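Local coordinates for protein LbaCas13a H328A (C2c2) (Lachnospiraceae bacterium NK4A179, PDB 5WLH) that binds precursor crRNA and, as a Cas13a CRISPR effector, probably cleaves RNA matched by the guide, at residues T558-D561 with T562-Y566; V589-L592 with T593-D597. All coordinates share one frame; numbering follows the deposited sequence.

Interaction 1 of 2, residues T558-D561 with T562-Y566; sequences TLRD and TILQY
T562 returns to the carbonyl of T558 with two donors at once. Its backbone N meets T558 O at 2.8 Å, nearly along the C=O axis, while its hydroxyl OG1 donates to T558 O, also at 2.8 Å, from above the carbonyl plane. This second bond depends on the side-chain rotation: with OG1 anti to its own carbonyl carbon (chi1 -55°), the hydroxyl folds back over the preceding turn. A valine in place of T562 would lack the hydroxyl and would probably leave T558 O held by the backbone donor alone. One step on, I563 N makes a nearly straight bond to L559 O at 2.9 Å, and the side chains of these residues cross obliquely, with L559 CG 4.0 Å from I563 CD1. R560 and L564 instead lie side by side and point the same way, R560 CG reaching L564 CD1 at 3.9 Å. The ladder fades at Q565, whose N bonds only weakly to D561 O, at 3.3 Å. Farther out, the polar end of R560 turns to a salt bridge with D588, and Q565 OE1 accepts from Q516 NE2, while L559 and I563 pack on helices 588-602 and 486-517. The contact thus pairs two kinds of chemistry: T558 O, just before the helix, is gripped by two donors of T562, and the L559-I563 pair is purely apolar.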
ATOM      1  N   THR A 558      23.628 -33.719   5.253  1.00 41.00           N
ATOM      2  CA  THR A 558      23.555 -32.646   6.240  1.00 42.02           C
ATOM      3  C   THR A 558      22.178 -31.993   6.279  1.00 39.50           C
ATOM      4  O   THR A 558      22.018 -30.936   6.901  1.00 36.63           O
ATOM      5  CB  THR A 558      24.620 -31.583   5.970  1.00 40.26           C
ATOM      6  OG1 THR A 558      24.439 -31.063   4.648  1.00 39.44           O
ATOM      7  CG2 THR A 558      26.017 -32.178   6.111  1.00 41.85           C
ATOM      8  N   LEU A 559      21.185 -32.627   5.652  1.00 35.24           N
ATOM      9  CA  LEU A 559      19.869 -32.023   5.477  1.00 34.44           C
ATOM     10  C   LEU A 559      19.239 -31.626   6.808  1.00 34.13           C
ATOM     11  O   LEU A 559      18.754 -30.499   6.959  1.00 34.60           O
ATOM     12  CB  LEU A 559      18.962 -32.993   4.720  1.00 30.61           C
ATOM     13  CG  LEU A 559      17.551 -32.465   4.485  1.00 29.70           C
ATOM     14  CD1 LEU A 559      17.615 -31.055   3.839  1.00 23.26           C
ATOM     15  CD2 LEU A 559      16.746 -33.441   3.624  1.00 32.84           C
ATOM     16  N   ARG A 560      19.216 -32.541   7.784  1.00 32.54           N
ATOM     17  CA  ARG A 560      18.606 -32.202   9.068  1.00 32.91           C
ATOM     18  C   ARG A 560      19.327 -31.043   9.738  1.00 36.32           C
ATOM     19  O   ARG A 560      18.681 -30.130  10.267  1.00 37.59           O
ATOM     20  CB  ARG A 560      18.585 -33.401  10.008  1.00 35.18           C
ATOM     21  CG  ARG A 560      17.958 -33.069  11.352  1.00 34.87           C
ATOM     22  CD  ARG A 560      18.138 -34.189  12.350  1.00 39.02           C
ATOM     23  NE  ARG A 560      17.459 -35.390  11.891  1.00 36.33           N
ATOM     24  CZ  ARG A 560      17.392 -36.522  12.577  1.00 40.79           C
ATOM     25  NH1 ARG A 560      17.980 -36.615  13.767  1.00 40.99           N
ATOM     26  NH2 ARG A 560      16.740 -37.557  12.069  1.00 40.45           N
ATOM     27  N   ASP A 561      20.664 -31.065   9.747  1.00 30.88           N
ATOM     28  CA  ASP A 561      21.386 -29.970  10.381  1.00 30.83           C
ATOM     29  C   ASP A 561      21.189 -28.667   9.615  1.00 31.07           C
ATOM     30  O   ASP A 561      21.147 -27.591  10.225  1.00 35.30           O
ATOM     31  CB  ASP A 561      22.877 -30.311  10.497  1.00 36.04           C
ATOM     32  CG  ASP A 561      23.175 -31.276  11.648  1.00 41.85           C
ATOM     33  OD1 ASP A 561      22.222 -31.749  12.309  1.00 39.77           O
ATOM     34  OD2 ASP A 561      24.369 -31.568  11.880  1.00 46.09           O
ATOM     35  N   THR A 562      21.062 -28.738   8.287  1.00 33.00           N
ATOM     36  CA  THR A 562      20.777 -27.536   7.505  1.00 32.93           C
ATOM     37  C   THR A 562      19.405 -26.969   7.856  1.00 33.01           C
ATOM     38  O   THR A 562      19.266 -25.761   8.099  1.00 28.70           O
ATOM     39  CB  THR A 562      20.871 -27.846   6.013  1.00 36.09           C
ATOM     40  OG1 THR A 562      22.151 -28.424   5.734  1.00 35.60           O
ATOM     41  CG2 THR A 562      20.701 -26.571   5.188  1.00 33.83           C
ATOM     42  N   ILE A 563      18.383 -27.828   7.916  1.00 29.42           N
ATOM     43  CA  ILE A 563      17.046 -27.370   8.304  1.00 26.86           C
ATOM     44  C   ILE A 563      17.089 -26.712   9.675  1.00 27.56           C
ATOM     45  O   ILE A 563      16.482 -25.658   9.902  1.00 30.00           O
ATOM     46  CB  ILE A 563      16.051 -28.544   8.292  1.00 27.62           C
ATOM     47  CG1 ILE A 563      15.828 -29.078   6.874  1.00 28.53           C
ATOM     48  CG2 ILE A 563      14.753 -28.137   8.947  1.00 28.63           C
ATOM     49  CD1 ILE A 563      15.131 -30.436   6.864  1.00 27.04           C
ATOM     50  N   LEU A 564      17.809 -27.318  10.617  1.00 29.56           N
ATOM     51  CA  LEU A 564      17.776 -26.818  11.979  1.00 28.33           C
ATOM     52  C   LEU A 564      18.524 -25.496  12.146  1.00 27.41           C
ATOM     53  O   LEU A 564      18.408 -24.877  13.210  1.00 27.00           O
ATOM     54  CB  LEU A 564      18.320 -27.888  12.937  1.00 30.19           C
ATOM     55  CG  LEU A 564      17.437 -29.138  13.091  1.00 31.20           C
ATOM     56  CD1 LEU A 564      18.088 -30.203  13.997  1.00 31.54           C
ATOM     57  CD2 LEU A 564      16.091 -28.729  13.649  1.00 31.80           C
ATOM     58  N   GLN A 565      19.279 -25.039  11.138  1.00 27.23           N
ATOM     59  CA  GLN A 565      19.806 -23.674  11.186  1.00 28.16           C
ATOM     60  C   GLN A 565      18.677 -22.662  11.349  1.00 32.89           C
ATOM     61  O   GLN A 565      18.844 -21.626  12.002  1.00 29.20           O
ATOM     62  CB  GLN A 565      20.592 -23.360   9.911  1.00 28.99           C
ATOM     63  CG  GLN A 565      21.913 -24.083   9.769  1.00 31.42           C
ATOM     64  CD  GLN A 565      22.583 -23.825   8.429  1.00 37.84           C
ATOM     65  OE1 GLN A 565      22.458 -22.751   7.859  1.00 39.35           O
ATOM     66  NE2 GLN A 565      23.318 -24.817   7.933  1.00 45.55           N
ATOM     67  N   TYR A 566      17.524 -22.943  10.741  1.00 33.16           N
ATOM     68  CA  TYR A 566      16.351 -22.080  10.819  1.00 27.03           C
ATOM     69  C   TYR A 566      15.565 -22.270  12.101  1.00 30.06           C
ATOM     70  O   TYR A 566      14.655 -21.476  12.380  1.00 28.83           O
ATOM     71  CB  TYR A 566      15.468 -22.336   9.607  1.00 24.75           C
ATOM     72  CG  TYR A 566      16.172 -21.915   8.363  1.00 24.79           C
ATOM     73  CD1 TYR A 566      16.129 -20.594   7.950  1.00 27.04           C
ATOM     74  CD2 TYR A 566      16.941 -22.814   7.631  1.00 25.66           C
ATOM     75  CE1 TYR A 566      16.807 -20.173   6.836  1.00 27.34           C
ATOM     76  CE2 TYR A 566      17.618 -22.398   6.501  1.00 27.53           C
ATOM     77  CZ  TYR A 566      17.552 -21.075   6.114  1.00 28.05           C
ATOM     78  OH  TYR A 566      18.219 -20.639   4.995  1.00 25.20           O
TER

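Interaction 2 of 2, residues V589-L592 with T593-D597; sequences VDFL and TDLKD
F591 and L595 meet because their first torsions differ: F591 CG stands anti to its backbone N (chi1 -173°), swinging the ring forward along the helix, whereas L595 CG lies beside its own N (chi1 -67°) and leans back. The two side chains cross at a slant, with F591 CE1 3.9 Å from L595 CD1. Beneath them L595 N bonds to F591 O at 3.1 Å in an almost straight line.

A polar counterpart to this apolar pair runs from V589 to T593. T593 N donates to V589 O at 2.9 Å, and T593 OG1 lies 3.1 Å from V589 O, near enough to donate as well, although its proton has a competing acceptor. A water donates to D590 OD1 at 3.2 Å and lies 2.9 Å from T593 OG1, linking the two side chains; whether the OG1 proton goes to V589 O is left open. D590 OD2 has two further partners, a salt bridge with K533 NZ and a hydrogen bond from D587 N, the latter tying the side chain to the start of the helix. At the other end the chain of K596 bends so that NZ forms a salt bridge with D597 OD1 at 3.2 Å, and NZ also donates to L530 O.

F591 and L595 reach helix 621-632, while L592 and L595 touch helix 486-517. This is a largely buried helix packed against helices 486-517, 559-564 and 621-632, with only D590 and D594 partly exposed among the touching residues. Such packing is consistent with the all-helical HEPN fold, and in sequence the helix leads directly into an R-X4-H motif, the signature of the HEPN ribonuclease domains of Cas13a.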
ATOM      1  N   VAL A 589      14.639 -36.399   4.602  1.00 36.49           N
ATOM      2  CA  VAL A 589      13.940 -35.933   3.409  1.00 35.77           C
ATOM      3  C   VAL A 589      12.448 -35.779   3.687  1.00 32.44           C
ATOM      4  O   VAL A 589      11.804 -34.846   3.192  1.00 33.17           O
ATOM      5  CB  VAL A 589      14.203 -36.885   2.231  1.00 32.86           C
ATOM      6  CG1 VAL A 589      13.420 -36.449   1.030  1.00 30.08           C
ATOM      7  CG2 VAL A 589      15.698 -36.924   1.909  1.00 36.54           C
ATOM      8  N   ASP A 590      11.873 -36.682   4.482  1.00 31.66           N
ATOM      9  CA  ASP A 590      10.473 -36.522   4.865  1.00 36.00           C
ATOM     10  C   ASP A 590      10.301 -35.365   5.836  1.00 36.83           C
ATOM     11  O   ASP A 590       9.243 -34.723   5.860  1.00 37.35           O
ATOM     12  CB  ASP A 590       9.945 -37.816   5.475  1.00 38.13           C
ATOM     13  CG  ASP A 590      10.178 -39.014   4.573  1.00 44.52           C
ATOM     14  OD1 ASP A 590       9.401 -39.200   3.611  1.00 42.35           O
ATOM     15  OD2 ASP A 590      11.156 -39.750   4.816  1.00 47.33           O
ATOM     16  N   PHE A 591      11.326 -35.099   6.643  1.00 31.52           N
ATOM     17  CA  PHE A 591      11.338 -33.907   7.482  1.00 33.97           C
ATOM     18  C   PHE A 591      11.234 -32.646   6.630  1.00 29.93           C
ATOM     19  O   PHE A 591      10.361 -31.799   6.861  1.00 26.81           O
ATOM     20  CB  PHE A 591      12.613 -33.896   8.325  1.00 32.71           C
ATOM     21  CG  PHE A 591      12.667 -32.802   9.356  1.00 31.65           C
ATOM     22  CD1 PHE A 591      11.512 -32.189   9.807  1.00 33.95           C
ATOM     23  CD2 PHE A 591      13.885 -32.401   9.884  1.00 37.37           C
ATOM     24  CE1 PHE A 591      11.568 -31.185  10.762  1.00 36.63           C
ATOM     25  CE2 PHE A 591      13.952 -31.397  10.844  1.00 41.45           C
ATOM     26  CZ  PHE A 591      12.784 -30.785  11.276  1.00 36.49           C
ATOM     27  N   LEU A 592      12.107 -32.524   5.623  1.00 27.37           N
ATOM     28  CA  LEU A 592      12.037 -31.403   4.684  1.00 31.11           C
ATOM     29  C   LEU A 592      10.683 -31.339   3.992  1.00 33.26           C
ATOM     30  O   LEU A 592      10.104 -30.255   3.823  1.00 26.81           O
ATOM     31  CB  LEU A 592      13.149 -31.529   3.644  1.00 28.47           C
ATOM     32  CG  LEU A 592      13.136 -30.483   2.532  1.00 28.34           C
ATOM     33  CD1 LEU A 592      13.332 -29.117   3.187  1.00 25.48           C
ATOM     34  CD2 LEU A 592      14.227 -30.763   1.513  1.00 28.35           C
ATOM     35  N   THR A 593      10.160 -32.498   3.588  1.00 29.32           N
ATOM     36  CA  THR A 593       8.897 -32.552   2.869  1.00 30.73           C
ATOM     37  C   THR A 593       7.742 -32.114   3.754  1.00 30.84           C
ATOM     38  O   THR A 593       6.809 -31.445   3.291  1.00 33.06           O
ATOM     39  CB  THR A 593       8.672 -33.974   2.332  1.00 36.58           C
ATOM     40  OG1 THR A 593       9.489 -34.167   1.177  1.00 42.51           O
ATOM     41  CG2 THR A 593       7.213 -34.188   1.950  1.00 38.89           C
ATOM     42  N   ASP A 594       7.794 -32.456   5.038  1.00 28.55           N
ATOM     43  CA  ASP A 594       6.719 -32.046   5.927  1.00 31.93           C
ATOM     44  C   ASP A 594       6.718 -30.534   6.135  1.00 28.33           C
ATOM     45  O   ASP A 594       5.660 -29.901   6.098  1.00 30.53           O
ATOM     46  CB  ASP A 594       6.831 -32.784   7.250  1.00 32.44           C
ATOM     47  CG  ASP A 594       6.066 -34.094   7.238  1.00 40.99           C
ATOM     48  OD1 ASP A 594       5.453 -34.438   6.200  1.00 46.45           O
ATOM     49  OD2 ASP A 594       6.073 -34.768   8.271  1.00 43.69           O
ATOM     50  N   LEU A 595       7.892 -29.940   6.343  1.00 27.05           N
ATOM     51  CA  LEU A 595       7.961 -28.485   6.467  1.00 25.20           C
ATOM     52  C   LEU A 595       7.493 -27.794   5.190  1.00 25.65           C
ATOM     53  O   LEU A 595       6.762 -26.795   5.245  1.00 23.95           O
ATOM     54  CB  LEU A 595       9.388 -28.064   6.805  1.00 24.25           C
ATOM     55  CG  LEU A 595       9.880 -28.508   8.182  1.00 24.37           C
ATOM     56  CD1 LEU A 595      11.344 -28.130   8.286  1.00 27.16           C
ATOM     57  CD2 LEU A 595       9.079 -27.878   9.310  1.00 26.35           C
ATOM     58  N   LYS A 596       7.919 -28.307   4.033  1.00 22.93           N
ATOM     59  CA  LYS A 596       7.434 -27.817   2.751  1.00 26.67           C
ATOM     60  C   LYS A 596       5.916 -27.910   2.664  1.00 26.14           C
ATOM     61  O   LYS A 596       5.261 -26.988   2.172  1.00 23.92           O
ATOM     62  CB  LYS A 596       8.080 -28.620   1.619  1.00 27.32           C
ATOM     63  CG  LYS A 596       7.630 -28.245   0.225  1.00 28.73           C
ATOM     64  CD  LYS A 596       8.112 -29.272  -0.800  1.00 33.76           C
ATOM     65  CE  LYS A 596       7.330 -30.580  -0.723  1.00 31.79           C
ATOM     66  NZ  LYS A 596       5.917 -30.479  -1.213  1.00 33.38           N
ATOM     67  N   ASP A 597       5.342 -29.024   3.134  1.00 25.30           N
ATOM     68  CA  ASP A 597       3.893 -29.196   3.105  1.00 23.82           C
ATOM     69  C   ASP A 597       3.178 -28.220   4.035  1.00 23.09           C
ATOM     70  O   ASP A 597       2.071 -27.775   3.727  1.00 21.82           O
ATOM     71  CB  ASP A 597       3.515 -30.618   3.510  1.00 25.99           C
ATOM     72  CG  ASP A 597       3.832 -31.634   2.444  1.00 36.17           C
ATOM     73  OD1 ASP A 597       4.115 -31.231   1.296  1.00 37.10           O
ATOM     74  OD2 ASP A 597       3.803 -32.845   2.769  1.00 38.17           O
TER
HETATM   75  O   HOH W   1       9.668 -37.046   1.201  1.00 37.32           O

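In the fold
Interactions 1 and 2 illustrate how two local helical contacts become one tertiary interface. Their centres are 12 Å apart, and side chains of the two contacts pack directly on one another: I563 CG2 lies 3.5 Å from L595 CD1, I563 CD1 comes within 3.8 Å of F591 CD2, and L559 CD2 packs 3.8 Å from V589 CA. I563 therefore reaches both members of the F591 and L595 pair. Helix 486-517 touches side chains of both contacts. Neither reaches the bound RNA: the nearest atoms are about 12 Å away for interaction 1 and about 21 Å for interaction 2, so both are packing contacts away from the RNA.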